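Local structure of uridylate-specific endoribonuclease nsp11 (Prrsv 16244b, 5EYI) at residues A126-I134 and W215-Q223; V137-V148 and K172-V183. The protein probably cleaves viral RNA at uridylates as an endoribonuclease, helping the virus escape host double-stranded RNA sensors. The protein carries 1 engineered substitution. All coordinates share one frame; numbering follows the deposited sequence.

Contact 1: residues A126-I134 and W215-Q223; sequences AASLPHAFI and WRDKTAYFQ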
ATOM      1  N   ALA A 126     -11.540  -4.619  13.362  1.00 23.31           N
ATOM      2  CA  ALA A 126     -11.444  -5.855  12.592  1.00 22.95           C
ATOM      3  C   ALA A 126     -12.675  -6.042  11.691  1.00 24.14           C
ATOM      4  O   ALA A 126     -12.538  -6.350  10.505  1.00 23.37           O
ATOM      5  CB  ALA A 126     -11.261  -7.038  13.527  1.00 22.96           C
ATOM      6  N   ALA A 127     -13.868  -5.806  12.249  1.00 24.86           N
ATOM      7  CA  ALA A 127     -15.123  -5.895  11.492  1.00 25.69           C
ATOM      8  C   ALA A 127     -15.279  -4.844  10.378  1.00 26.44           C
ATOM      9  O   ALA A 127     -16.033  -5.068   9.439  1.00 28.29           O
ATOM     10  CB  ALA A 127     -16.316  -5.821  12.436  1.00 25.65           C
ATOM     11  N   SER A 128     -14.597  -3.708  10.487  1.00 26.70           N
ATOM     12  CA  SER A 128     -14.642  -2.679   9.438  1.00 27.82           C
ATOM     13  C   SER A 128     -13.837  -3.055   8.172  1.00 28.93           C
ATOM     14  O   SER A 128     -14.118  -2.536   7.095  1.00 28.66           O
ATOM     15  CB  SER A 128     -14.165  -1.329   9.988  1.00 27.85           C
ATOM     16  OG  SER A 128     -12.766  -1.318  10.225  1.00 27.42           O
ATOM     17  N   LEU A 129     -12.835  -3.927   8.314  1.00 28.99           N
ATOM     18  CA  LEU A 129     -12.089  -4.480   7.183  1.00 29.12           C
ATOM     19  C   LEU A 129     -11.979  -6.003   7.347  1.00 29.50           C
ATOM     20  O   LEU A 129     -10.898  -6.529   7.630  1.00 27.99           O
ATOM     21  CB  LEU A 129     -10.689  -3.850   7.095  1.00 30.10           C
ATOM     22  CG  LEU A 129     -10.387  -2.689   6.157  1.00 31.90           C
ATOM     23  CD1 LEU A 129      -8.880  -2.599   5.994  1.00 33.85           C
ATOM     24  CD2 LEU A 129     -11.038  -2.829   4.787  1.00 32.04           C
ATOM     25  N   PRO A 130     -13.103  -6.725   7.175  1.00 31.10           N
ATOM     26  CA  PRO A 130     -13.091  -8.165   7.493  1.00 31.18           C
ATOM     27  C   PRO A 130     -12.125  -8.976   6.633  1.00 31.20           C
ATOM     28  O   PRO A 130     -11.540  -9.938   7.123  1.00 30.27           O
ATOM     29  CB  PRO A 130     -14.540  -8.602   7.255  1.00 30.53           C
ATOM     30  CG  PRO A 130     -15.116  -7.575   6.361  1.00 30.80           C
ATOM     31  CD  PRO A 130     -14.396  -6.289   6.623  1.00 30.89           C
ATOM     32  N   HIS A 131     -11.946  -8.588   5.375  1.00 32.83           N
ATOM     33  CA  HIS A 131     -11.003  -9.285   4.525  1.00 34.81           C
ATOM     34  C   HIS A 131      -9.622  -9.185   5.151  1.00 34.84           C
ATOM     35  O   HIS A 131      -9.049 -10.214   5.476  1.00 37.10           O
ATOM     36  CB  HIS A 131     -10.988  -8.756   3.101  1.00 36.55           C
ATOM     37  CG  HIS A 131     -10.251  -9.645   2.149  1.00 40.05           C
ATOM     38  ND1 HIS A 131      -8.889  -9.561   1.947  1.00 41.43           N
ATOM     39  CD2 HIS A 131     -10.687 -10.650   1.358  1.00 40.09           C
ATOM     40  CE1 HIS A 131      -8.524 -10.466   1.056  1.00 39.72           C
ATOM     41  NE2 HIS A 131      -9.594 -11.147   0.691  1.00 39.94           N
ATOM     42  N   ALA A 132      -9.144  -7.964   5.399  1.00 31.56           N
ATOM     43  CA  ALA A 132      -7.831  -7.726   6.041  1.00 30.03           C
ATOM     44  C   ALA A 132      -7.580  -8.510   7.329  1.00 28.75           C
ATOM     45  O   ALA A 132      -6.535  -9.159   7.471  1.00 29.84           O
ATOM     46  CB  ALA A 132      -7.634  -6.245   6.335  1.00 29.72           C
ATOM     47  N   PHE A 133      -8.534  -8.436   8.256  1.00 25.92           N
ATOM     48  CA  PHE A 133      -8.301  -8.802   9.656  1.00 24.72           C
ATOM     49  C   PHE A 133      -8.978 -10.084  10.154  1.00 24.57           C
ATOM     50  O   PHE A 133      -8.520 -10.672  11.138  1.00 24.19           O
ATOM     51  CB  PHE A 133      -8.665  -7.610  10.557  1.00 24.34           C
ATOM     52  CG  PHE A 133      -7.912  -6.338  10.222  1.00 23.78           C
ATOM     53  CD1 PHE A 133      -6.522  -6.341  10.091  1.00 23.65           C
ATOM     54  CD2 PHE A 133      -8.590  -5.131  10.049  1.00 23.89           C
ATOM     55  CE1 PHE A 133      -5.832  -5.177   9.787  1.00 23.45           C
ATOM     56  CE2 PHE A 133      -7.905  -3.968   9.743  1.00 23.45           C
ATOM     57  CZ  PHE A 133      -6.524  -3.991   9.609  1.00 23.67           C
ATOM     58  N   ILE A 134     -10.047 -10.521   9.491  1.00 24.90           N
ATOM     59  CA  ILE A 134     -10.733 -11.768   9.851  1.00 25.52           C
ATOM     60  C   ILE A 134     -10.326 -12.906   8.892  1.00 26.71           C
ATOM     61  O   ILE A 134      -9.948 -13.997   9.329  1.00 25.38           O
ATOM     62  CB  ILE A 134     -12.261 -11.544   9.929  1.00 25.53           C
ATOM     63  CG1 ILE A 134     -12.569 -10.538  11.057  1.00 25.90           C
ATOM     64  CG2 ILE A 134     -13.000 -12.857  10.161  1.00 25.34           C
ATOM     65  CD1 ILE A 134     -14.006 -10.043  11.105  1.00 25.92           C
ATOM     66  N   TRP A 215      -5.647  -1.223   0.562  1.00 26.87           N
ATOM     67  CA  TRP A 215      -6.600  -1.074  -0.523  1.00 28.61           C
ATOM     68  C   TRP A 215      -7.954  -0.679   0.057  1.00 29.88           C
ATOM     69  O   TRP A 215      -8.571  -1.451   0.810  1.00 28.73           O
ATOM     70  CB  TRP A 215      -6.732  -2.363  -1.316  1.00 29.22           C
ATOM     71  CG  TRP A 215      -5.640  -2.546  -2.293  1.00 30.32           C
ATOM     72  CD1 TRP A 215      -5.681  -2.248  -3.616  1.00 31.51           C
ATOM     73  CD2 TRP A 215      -4.332  -3.063  -2.035  1.00 30.87           C
ATOM     74  NE1 TRP A 215      -4.484  -2.558  -4.211  1.00 32.02           N
ATOM     75  CE2 TRP A 215      -3.635  -3.059  -3.262  1.00 31.64           C
ATOM     76  CE3 TRP A 215      -3.685  -3.541  -0.888  1.00 30.05           C
ATOM     77  CZ2 TRP A 215      -2.319  -3.509  -3.379  1.00 31.34           C
ATOM     78  CZ3 TRP A 215      -2.377  -3.981  -1.002  1.00 30.81           C
ATOM     79  CH2 TRP A 215      -1.707  -3.963  -2.242  1.00 31.56           C
ATOM     80  N   ARG A 216      -8.393   0.527  -0.311  1.00 31.72           N
ATOM     81  CA  ARG A 216      -9.647   1.147   0.151  1.00 33.78           C
ATOM     82  C   ARG A 216     -10.801   0.160   0.215  1.00 32.85           C
ATOM     83  O   ARG A 216     -11.105  -0.492  -0.775  1.00 32.04           O
ATOM     84  CB  ARG A 216     -10.027   2.300  -0.788  1.00 35.89           C
ATOM     85  CG  ARG A 216     -11.050   3.266  -0.229  1.00 38.24           C
ATOM     86  CD  ARG A 216     -11.400   4.339  -1.253  1.00 40.27           C
ATOM     87  NE  ARG A 216     -11.901   5.560  -0.621  1.00 42.07           N
ATOM     88  N   ASP A 217     -11.401   0.030   1.396  1.00 34.61           N
ATOM     89  CA  ASP A 217     -12.540  -0.872   1.647  1.00 35.94           C
ATOM     90  C   ASP A 217     -12.315  -2.336   1.279  1.00 36.91           C
ATOM     91  O   ASP A 217     -13.286  -3.064   1.055  1.00 38.02           O
ATOM     92  CB  ASP A 217     -13.793  -0.363   0.928  1.00 36.95           C
ATOM     93  CG  ASP A 217     -14.161   1.035   1.333  1.00 38.41           C
ATOM     94  OD1 ASP A 217     -14.124   1.334   2.545  1.00 41.05           O
ATOM     95  OD2 ASP A 217     -14.490   1.836   0.437  1.00 41.91           O
ATOM     96  N   LYS A 218     -11.058  -2.778   1.230  1.00 36.36           N
ATOM     97  CA  LYS A 218     -10.751  -4.146   0.828  1.00 37.34           C
ATOM     98  C   LYS A 218      -9.802  -4.810   1.806  1.00 34.30           C
ATOM     99  O   LYS A 218     -10.219  -5.675   2.558  1.00 34.10           O
ATOM    100  CB  LYS A 218     -10.223  -4.191  -0.603  1.00 40.87           C
ATOM    101  CG  LYS A 218     -11.349  -4.075  -1.617  1.00 45.90           C
ATOM    102  CD  LYS A 218     -10.878  -3.775  -3.033  1.00 50.27           C
ATOM    103  CE  LYS A 218     -12.083  -3.661  -3.959  1.00 52.92           C
ATOM    104  NZ  LYS A 218     -11.724  -3.160  -5.314  1.00 55.88           N
ATOM    105  N   THR A 219      -8.544  -4.397   1.827  1.00 31.33           N
ATOM    106  CA  THR A 219      -7.548  -5.117   2.609  1.00 29.39           C
ATOM    107  C   THR A 219      -6.401  -4.223   3.015  1.00 27.47           C
ATOM    108  O   THR A 219      -6.245  -3.100   2.519  1.00 27.55           O
ATOM    109  CB  THR A 219      -7.039  -6.382   1.848  1.00 30.05           C
ATOM    110  OG1 THR A 219      -6.397  -7.296   2.757  1.00 29.64           O
ATOM    111  CG2 THR A 219      -6.083  -6.011   0.706  1.00 30.71           C
ATOM    112  N   ALA A 220      -5.614  -4.737   3.946  1.00 25.13           N
ATOM    113  CA  ALA A 220      -4.423  -4.061   4.424  1.00 23.59           C
ATOM    114  C   ALA A 220      -3.477  -5.083   5.026  1.00 22.57           C
ATOM    115  O   ALA A 220      -3.910  -6.049   5.655  1.00 22.19           O
ATOM    116  CB  ALA A 220      -4.764  -2.991   5.444  1.00 22.82           C
ATOM    117  N   TYR A 221      -2.190  -4.870   4.809  1.00 21.36           N
ATOM    118  CA  TYR A 221      -1.175  -5.754   5.339  1.00 21.51           C
ATOM    119  C   TYR A 221       0.152  -5.054   5.397  1.00 21.45           C
ATOM    120  O   TYR A 221       0.398  -4.099   4.643  1.00 20.62           O
ATOM    121  CB  TYR A 221      -1.054  -7.032   4.509  1.00 21.57           C
ATOM    122  CG  TYR A 221      -0.707  -6.862   3.037  1.00 21.52           C
ATOM    123  CD1 TYR A 221      -1.665  -7.058   2.052  1.00 21.94           C
ATOM    124  CD2 TYR A 221       0.588  -6.549   2.632  1.00 21.78           C
ATOM    125  CE1 TYR A 221      -1.347  -6.939   0.704  1.00 22.55           C
ATOM    126  CE2 TYR A 221       0.913  -6.413   1.298  1.00 22.42           C
ATOM    127  CZ  TYR A 221      -0.051  -6.614   0.331  1.00 22.91           C
ATOM    128  OH  TYR A 221       0.284  -6.490  -1.012  1.00 23.74           O
ATOM    129  N   PHE A 222       0.993  -5.548   6.296  1.00 21.30           N
ATOM    130  CA  PHE A 222       2.333  -5.030   6.474  1.00 22.05           C
ATOM    131  C   PHE A 222       3.304  -5.788   5.603  1.00 23.28           C
ATOM    132  O   PHE A 222       3.059  -6.927   5.213  1.00 22.59           O
ATOM    133  CB  PHE A 222       2.781  -5.147   7.922  1.00 21.68           C
ATOM    134  CG  PHE A 222       2.274  -4.053   8.799  1.00 21.23           C
ATOM    135  CD1 PHE A 222       2.847  -2.784   8.739  1.00 21.15           C
ATOM    136  CD2 PHE A 222       1.252  -4.288   9.700  1.00 21.23           C
ATOM    137  CE1 PHE A 222       2.410  -1.771   9.567  1.00 20.83           C
ATOM    138  CE2 PHE A 222       0.804  -3.280  10.528  1.00 21.55           C
ATOM    139  CZ  PHE A 222       1.384  -2.020  10.463  1.00 21.22           C
ATOM    140  N   GLN A 223       4.424  -5.140   5.341  1.00 25.98           N
ATOM    141  CA  GLN A 223       5.474  -5.687   4.501  1.00 29.17           C
ATOM    142  C   GLN A 223       6.811  -5.134   5.014  1.00 29.73           C
ATOM    143  O   GLN A 223       6.877  -3.994   5.485  1.00 27.25           O
ATOM    144  CB  GLN A 223       5.157  -5.292   3.052  1.00 30.49           C
ATOM    145  CG  GLN A 223       6.068  -5.856   1.990  1.00 32.16           C
ATOM    146  CD  GLN A 223       7.260  -4.976   1.631  1.00 32.99           C
ATOM    147  OE1 GLN A 223       8.137  -5.384   0.868  1.00 34.96           O
ATOM    148  NE2 GLN A 223       7.294  -3.772   2.160  1.00 32.75           N
TER
HETATM  149  O   HOH W   1     -12.309  -6.048   4.039  1.00 27.77           O
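The short helix 130-133 sits against the start of strand 219-223, with the CA atoms of Ala132 and Thr219 4.3 Å apart, where Lys218 and Thr219 form a classic beta bulge opposite Trp215. Both of their backbone N-H groups bond to Trp215 O, and the bulge leaves Lys218 O directed at the first turn of the helix. A water joins the two there: it accepts from His131 N and donates to Lys218 O at 2.6 Å. The same carbonyl lies 3.2 Å from His131 CB, so the base of the histidine side chain is packed against the bulge before its ring begins. With CG anti to the backbone N (chi1 -167°), the ring reaches out beside Thr219, and ND1 meets Thr219 OG1 edge-on in a weak hydrogen bond of 3.5 Å; either group could be the donor. Thr219 OG1 also lies over the helix backbone, 3.6 Å from Ala132 CA. This polar end of the contact probably belongs to the active site, as His131 is predicted to be catalytic, and Thr219 lies close to His146, predicted likewise.

Deeper in, the contact turns apolar. Ala132 CB rests 3.5 Å from Ala220 N, and the same methyl lies over the centre of the Phe133 ring, against one face. Leu129, at the N-cap position of the helix, divides its two methyl branches between the bulge and the strand: CD2 packs 3.6 Å from Lys218 N, while CD1 reaches the methyl group of Ala220.

Within this chain, strand 219-223 is an outer strand of the antiparallel sheet 198-205, 208-215 and 219-223, and Ala220 also packs on Val214 of the middle strand. Before the turn, Trp215 NE1 is hydrogen-bonded to Tyr191 OH of the second subunit, while helix 130-133 follows closely on helix 120-128.

Contact 2: residues V137-V148 and K172-V183; sequences VKGTTVGGCHHV and KAAAALCTLTDV. Engineered in segment 172-183: Ala175 (natural residue Lys).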
ATOM      1  N   VAL A 137     -12.601 -16.954   2.336  1.00 31.25           N
ATOM      2  CA  VAL A 137     -12.251 -17.964   1.350  1.00 31.99           C
ATOM      3  C   VAL A 137     -12.995 -17.682   0.048  1.00 34.04           C
ATOM      4  O   VAL A 137     -14.205 -17.469   0.056  1.00 35.20           O
ATOM      5  CB  VAL A 137     -12.589 -19.371   1.878  1.00 30.51           C
ATOM      6  CG1 VAL A 137     -12.465 -20.429   0.784  1.00 30.85           C
ATOM      7  CG2 VAL A 137     -11.691 -19.701   3.060  1.00 30.20           C
ATOM      8  N   LYS A 138     -12.255 -17.675  -1.055  1.00 36.73           N
ATOM      9  CA  LYS A 138     -12.830 -17.631  -2.397  1.00 39.68           C
ATOM     10  C   LYS A 138     -12.229 -18.793  -3.185  1.00 36.73           C
ATOM     11  O   LYS A 138     -11.053 -18.762  -3.545  1.00 36.65           O
ATOM     12  CB  LYS A 138     -12.526 -16.286  -3.069  1.00 43.40           C
ATOM     13  CG  LYS A 138     -13.316 -16.025  -4.350  1.00 47.95           C
ATOM     14  CD  LYS A 138     -12.835 -14.772  -5.089  1.00 51.65           C
ATOM     15  CE  LYS A 138     -13.211 -13.484  -4.360  1.00 54.25           C
ATOM     16  NZ  LYS A 138     -12.747 -12.260  -5.074  1.00 55.65           N
ATOM     17  N   GLY A 139     -13.032 -19.830  -3.418  1.00 35.58           N
ATOM     18  CA  GLY A 139     -12.579 -21.025  -4.125  1.00 33.90           C
ATOM     19  C   GLY A 139     -11.549 -21.778  -3.302  1.00 32.90           C
ATOM     20  O   GLY A 139     -11.825 -22.163  -2.162  1.00 31.28           O
ATOM     21  N   THR A 140     -10.361 -21.970  -3.885  1.00 33.16           N
ATOM     22  CA  THR A 140      -9.218 -22.592  -3.202  1.00 33.12           C
ATOM     23  C   THR A 140      -8.242 -21.566  -2.590  1.00 31.89           C
ATOM     24  O   THR A 140      -7.123 -21.919  -2.202  1.00 30.07           O
ATOM     25  CB  THR A 140      -8.428 -23.519  -4.159  1.00 32.92           C
ATOM     26  OG1 THR A 140      -7.922 -22.769  -5.268  1.00 30.79           O
ATOM     27  CG2 THR A 140      -9.311 -24.657  -4.654  1.00 34.30           C
ATOM     28  N   THR A 141      -8.664 -20.310  -2.478  1.00 30.96           N
ATOM     29  CA  THR A 141      -7.774 -19.267  -2.003  1.00 31.42           C
ATOM     30  C   THR A 141      -8.319 -18.645  -0.728  1.00 30.49           C
ATOM     31  O   THR A 141      -9.481 -18.239  -0.675  1.00 30.45           O
ATOM     32  CB  THR A 141      -7.562 -18.212  -3.088  1.00 32.07           C
ATOM     33  OG1 THR A 141      -6.975 -18.857  -4.226  1.00 33.04           O
ATOM     34  CG2 THR A 141      -6.623 -17.092  -2.603  1.00 32.71           C
ATOM     35  N   VAL A 142      -7.479 -18.597   0.306  1.00 29.38           N
ATOM     36  CA  VAL A 142      -7.821 -17.837   1.507  1.00 28.69           C
ATOM     37  C   VAL A 142      -7.159 -16.476   1.359  1.00 28.07           C
ATOM     38  O   VAL A 142      -5.990 -16.376   0.972  1.00 27.46           O
ATOM     39  CB  VAL A 142      -7.529 -18.546   2.869  1.00 28.78           C
ATOM     40  CG1 VAL A 142      -6.418 -19.564   2.785  1.00 30.47           C
ATOM     41  CG2 VAL A 142      -7.247 -17.541   3.988  1.00 28.11           C
ATOM     42  N   GLY A 143      -7.944 -15.438   1.631  1.00 27.50           N
ATOM     43  CA  GLY A 143      -7.484 -14.058   1.595  1.00 27.51           C
ATOM     44  C   GLY A 143      -7.528 -13.456   2.985  1.00 26.35           C
ATOM     45  O   GLY A 143      -8.334 -13.862   3.825  1.00 25.66           O
ATOM     46  N   GLY A 144      -6.620 -12.522   3.225  1.00 26.28           N
ATOM     47  CA  GLY A 144      -6.716 -11.594   4.337  1.00 27.99           C
ATOM     48  C   GLY A 144      -6.681 -12.109   5.772  1.00 28.35           C
ATOM     49  O   GLY A 144      -7.520 -11.749   6.594  1.00 32.30           O
ATOM     50  N   CYS A 145      -5.684 -12.901   6.100  1.00 26.34           N
ATOM     51  CA  CYS A 145      -5.516 -13.367   7.469  1.00 25.02           C
ATOM     52  C   CYS A 145      -4.283 -12.716   8.043  1.00 23.57           C
ATOM     53  O   CYS A 145      -3.300 -13.386   8.348  1.00 24.92           O
ATOM     54  CB  CYS A 145      -5.385 -14.879   7.462  1.00 24.72           C
ATOM     55  SG  CYS A 145      -6.888 -15.627   6.850  1.00 25.47           S
ATOM     56  N   HIS A 146      -4.336 -11.397   8.186  1.00 22.05           N
ATOM     57  CA  HIS A 146      -3.141 -10.624   8.513  1.00 20.59           C
ATOM     58  C   HIS A 146      -3.017 -10.224   9.983  1.00 20.03           C
ATOM     59  O   HIS A 146      -2.156  -9.423  10.330  1.00 19.73           O
ATOM     60  CB  HIS A 146      -3.057  -9.413   7.598  1.00 20.65           C
ATOM     61  CG  HIS A 146      -2.892  -9.768   6.150  1.00 20.48           C
ATOM     62  ND1 HIS A 146      -3.882  -9.551   5.221  1.00 20.67           N
ATOM     63  CD2 HIS A 146      -1.858 -10.318   5.471  1.00 20.25           C
ATOM     64  CE1 HIS A 146      -3.464  -9.944   4.032  1.00 20.49           C
ATOM     65  NE2 HIS A 146      -2.240 -10.417   4.157  1.00 20.59           N
ATOM     66  N   HIS A 147      -3.833 -10.811  10.854  1.00 18.85           N
ATOM     67  CA  HIS A 147      -3.780 -10.488  12.269  1.00 18.16           C
ATOM     68  C   HIS A 147      -3.775 -11.749  13.122  1.00 17.65           C
ATOM     69  O   HIS A 147      -4.260 -12.798  12.706  1.00 16.84           O
ATOM     70  CB  HIS A 147      -4.946  -9.577  12.663  1.00 17.90           C
ATOM     71  CG  HIS A 147      -4.698  -8.802  13.916  1.00 17.55           C
ATOM     72  ND1 HIS A 147      -5.438  -8.977  15.063  1.00 18.07           N
ATOM     73  CD2 HIS A 147      -3.766  -7.867  14.212  1.00 18.12           C
ATOM     74  CE1 HIS A 147      -4.984  -8.177  16.011  1.00 18.03           C
ATOM     75  NE2 HIS A 147      -3.966  -7.492  15.522  1.00 18.16           N
ATOM     76  N   VAL A 148      -3.217 -11.620  14.321  1.00 17.10           N
ATOM     77  CA  VAL A 148      -3.134 -12.713  15.280  1.00 17.13           C
ATOM     78  C   VAL A 148      -4.514 -13.238  15.695  1.00 16.93           C
ATOM     79  O   VAL A 148      -4.628 -14.366  16.169  1.00 17.40           O
ATOM     80  CB  VAL A 148      -2.336 -12.280  16.534  1.00 17.08           C
ATOM     81  CG1 VAL A 148      -3.151 -11.318  17.394  1.00 17.25           C
ATOM     82  CG2 VAL A 148      -1.875 -13.495  17.333  1.00 17.03           C
ATOM     83  N   LYS A 172     -10.604 -27.065   1.892  1.00 26.59           N
ATOM     84  CA  LYS A 172     -11.199 -26.052   1.004  1.00 26.52           C
ATOM     85  C   LYS A 172     -10.150 -25.182   0.331  1.00 24.67           C
ATOM     86  O   LYS A 172     -10.058 -25.172  -0.889  1.00 25.84           O
ATOM     87  CB  LYS A 172     -12.189 -25.168   1.775  1.00 28.70           C
ATOM     88  CG  LYS A 172     -13.245 -25.968   2.502  1.00 31.92           C
ATOM     89  CD  LYS A 172     -14.352 -25.108   3.081  1.00 36.04           C
ATOM     90  CE  LYS A 172     -15.249 -25.962   3.974  1.00 39.47           C
ATOM     91  NZ  LYS A 172     -16.557 -25.322   4.282  1.00 41.70           N
ATOM     92  N   ALA A 173      -9.363 -24.457   1.124  1.00 22.72           N
ATOM     93  CA  ALA A 173      -8.515 -23.389   0.587  1.00 22.42           C
ATOM     94  C   ALA A 173      -7.209 -23.213   1.365  1.00 21.27           C
ATOM     95  O   ALA A 173      -7.078 -23.684   2.489  1.00 20.99           O
ATOM     96  CB  ALA A 173      -9.300 -22.083   0.584  1.00 21.81           C
ATOM     97  N   ALA A 174      -6.273 -22.506   0.749  1.00 21.45           N
ATOM     98  CA  ALA A 174      -4.965 -22.235   1.333  1.00 22.27           C
ATOM     99  C   ALA A 174      -4.337 -20.976   0.750  1.00 22.29           C
ATOM    100  O   ALA A 174      -4.743 -20.496  -0.306  1.00 23.96           O
ATOM    101  CB  ALA A 174      -4.043 -23.425   1.103  1.00 22.24           C
ATOM    102  N   ALA A 175      -3.371 -20.424   1.472  1.00 21.85           N
ATOM    103  CA  ALA A 175      -2.447 -19.425   0.925  1.00 21.46           C
ATOM    104  C   ALA A 175      -1.080 -19.673   1.556  1.00 21.46           C
ATOM    105  O   ALA A 175      -0.961 -19.674   2.781  1.00 19.98           O
ATOM    106  CB  ALA A 175      -2.931 -18.007   1.206  1.00 20.95           C
ATOM    107  N   ALA A 176      -0.067 -19.867   0.710  1.00 21.98           N
ATOM    108  CA  ALA A 176       1.265 -20.320   1.142  1.00 22.85           C
ATOM    109  C   ALA A 176       1.992 -19.338   2.048  1.00 23.92           C
ATOM    110  O   ALA A 176       2.630 -19.741   3.019  1.00 23.25           O
ATOM    111  CB  ALA A 176       2.135 -20.632  -0.072  1.00 22.84           C
ATOM    112  N   LEU A 177       1.904 -18.054   1.716  1.00 25.41           N
ATOM    113  CA  LEU A 177       2.642 -17.026   2.430  1.00 27.63           C
ATOM    114  C   LEU A 177       1.753 -15.821   2.654  1.00 27.79           C
ATOM    115  O   LEU A 177       1.201 -15.270   1.712  1.00 28.42           O
ATOM    116  CB  LEU A 177       3.895 -16.621   1.647  1.00 28.22           C
ATOM    117  CG  LEU A 177       4.955 -17.705   1.407  1.00 29.88           C
ATOM    118  CD1 LEU A 177       6.025 -17.227   0.429  1.00 30.68           C
ATOM    119  CD2 LEU A 177       5.608 -18.153   2.712  1.00 30.37           C
ATOM    120  N   CYS A 178       1.604 -15.430   3.915  1.00 27.90           N
ATOM    121  CA  CYS A 178       0.880 -14.224   4.248  1.00 28.12           C
ATOM    122  C   CYS A 178       1.444 -13.605   5.535  1.00 24.81           C
ATOM    123  O   CYS A 178       1.848 -14.314   6.458  1.00 22.97           O
ATOM    124  CB  CYS A 178      -0.630 -14.511   4.280  1.00 30.64           C
ATOM    125  SG  CYS A 178      -1.463 -14.483   5.867  1.00 38.36           S
ATOM    126  N   THR A 179       1.515 -12.276   5.552  1.00 22.43           N
ATOM    127  CA  THR A 179       2.145 -11.547   6.639  1.00 21.20           C
ATOM    128  C   THR A 179       1.143 -11.320   7.744  1.00 20.58           C
ATOM    129  O   THR A 179      -0.045 -11.163   7.493  1.00 20.26           O
ATOM    130  CB  THR A 179       2.706 -10.187   6.194  1.00 20.87           C
ATOM    131  OG1 THR A 179       1.680  -9.415   5.572  1.00 20.00           O
ATOM    132  CG2 THR A 179       3.867 -10.372   5.231  1.00 21.42           C
ATOM    133  N   LEU A 180       1.639 -11.272   8.967  1.00 19.96           N
ATOM    134  CA  LEU A 180       0.781 -11.213  10.132  1.00 20.33           C
ATOM    135  C   LEU A 180       1.448 -10.398  11.222  1.00 19.07           C
ATOM    136  O   LEU A 180       2.665 -10.486  11.395  1.00 18.42           O
ATOM    137  CB  LEU A 180       0.534 -12.644  10.600  1.00 21.80           C
ATOM    138  CG  LEU A 180      -0.332 -12.913  11.824  1.00 22.47           C
ATOM    139  CD1 LEU A 180      -1.014 -14.269  11.639  1.00 23.34           C
ATOM    140  CD2 LEU A 180       0.464 -12.859  13.125  1.00 22.55           C
ATOM    141  N   THR A 181       0.655  -9.603  11.941  1.00 18.04           N
ATOM    142  CA  THR A 181       1.118  -8.915  13.152  1.00 18.19           C
ATOM    143  C   THR A 181       0.106  -9.118  14.268  1.00 17.93           C
ATOM    144  O   THR A 181      -0.978  -9.644  14.033  1.00 17.07           O
ATOM    145  CB  THR A 181       1.310  -7.399  12.931  1.00 18.34           C
ATOM    146  OG1 THR A 181       0.040  -6.743  12.851  1.00 18.24           O
ATOM    147  CG2 THR A 181       2.093  -7.133  11.662  1.00 18.85           C
ATOM    148  N   ASP A 182       0.483  -8.707  15.479  1.00 18.38           N
ATOM    149  CA  ASP A 182      -0.458  -8.619  16.597  1.00 18.72           C
ATOM    150  C   ASP A 182      -0.643  -7.189  17.122  1.00 19.13           C
ATOM    151  O   ASP A 182      -0.985  -6.990  18.294  1.00 19.18           O
ATOM    152  CB  ASP A 182      -0.060  -9.578  17.720  1.00 18.96           C
ATOM    153  CG  ASP A 182       1.219  -9.188  18.422  1.00 19.20           C
ATOM    154  OD1 ASP A 182       1.758  -8.083  18.175  1.00 18.53           O
ATOM    155  OD2 ASP A 182       1.674 -10.004  19.246  1.00 19.33           O
ATOM    156  N   VAL A 183      -0.439  -6.199  16.252  1.00 19.32           N
ATOM    157  CA  VAL A 183      -0.605  -4.810  16.657  1.00 19.98           C
ATOM    158  C   VAL A 183      -2.062  -4.535  17.048  1.00 19.25           C
ATOM    159  O   VAL A 183      -2.990  -5.118  16.478  1.00 19.39           O
ATOM    160  CB  VAL A 183      -0.173  -3.798  15.569  1.00 20.87           C
ATOM    161  CG1 VAL A 183       1.272  -4.036  15.161  1.00 21.65           C
ATOM    162  CG2 VAL A 183      -1.089  -3.848  14.356  1.00 21.95           C
TER
HETATM  163  O   HOH W   2      -1.053  -7.025  10.420  1.00 30.17           O
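His147 NE2 donates to Val183 O over 2.7 Å, the shortest hydrogen bond between the segments. Its ring gets there because CG is anti to the backbone N (chi1 -158°), and the acceptor lies slightly out of the ring plane; ND1 pairs with Thr149. Nearby, Thr181 N bonds to His146 O at 3.2 Å from above the carbonyl plane, and a water links that oxygen to Thr181 OG1. A weak bond from Val148 N to Thr181 O completes the single bridge between His147 and Thr181. At the far end, Ala174 N donates to Thr140 O at 3.1 Å, and Val142 N returns a weak bond to Ala174 O.

Around these bonds, Ala173 CB fits against Val137 CG1 at 3.6 Å beside the type II' turn 138-141. Val142 CG1 lies close over the Ala174 backbone and 4.1 Å from CB of the engineered Ala175. Cys178 SG approaches Cys145 O and lies oblique to the His146 ring, whose NE2 bonds to Glu195 of the second subunit. Leu180 packs against the 147-148 backbone.

The segments carry His146 and position 175 (lysine in nature), both predicted catalytic; with His131 they match the two-histidine, one-lysine site of the NendoU family.

How the contacts relate
Contact 2 is nested within the chain loop closed by contact 1. It is the larger (737 against 294 Å² buried) and has more of its touching residues buried (11 of 19, against 3 of 7), its exposed ones lying mostly about the 138-141 turn. Contact 1 sets a short helix on a sheet edge, with one water bridge and one weak side-chain bond; contact 2 has two separate single-bridge pairings plus the His147 side-chain bond. They meet directly: Ala132 O probably accepts from His146 N, and Thr179 OG1 is tied to Phe222 O. Together they assemble the predicted catalytic positions His131, His146 and the engineered Ala175, a lysine in nature, and both touch the second subunit.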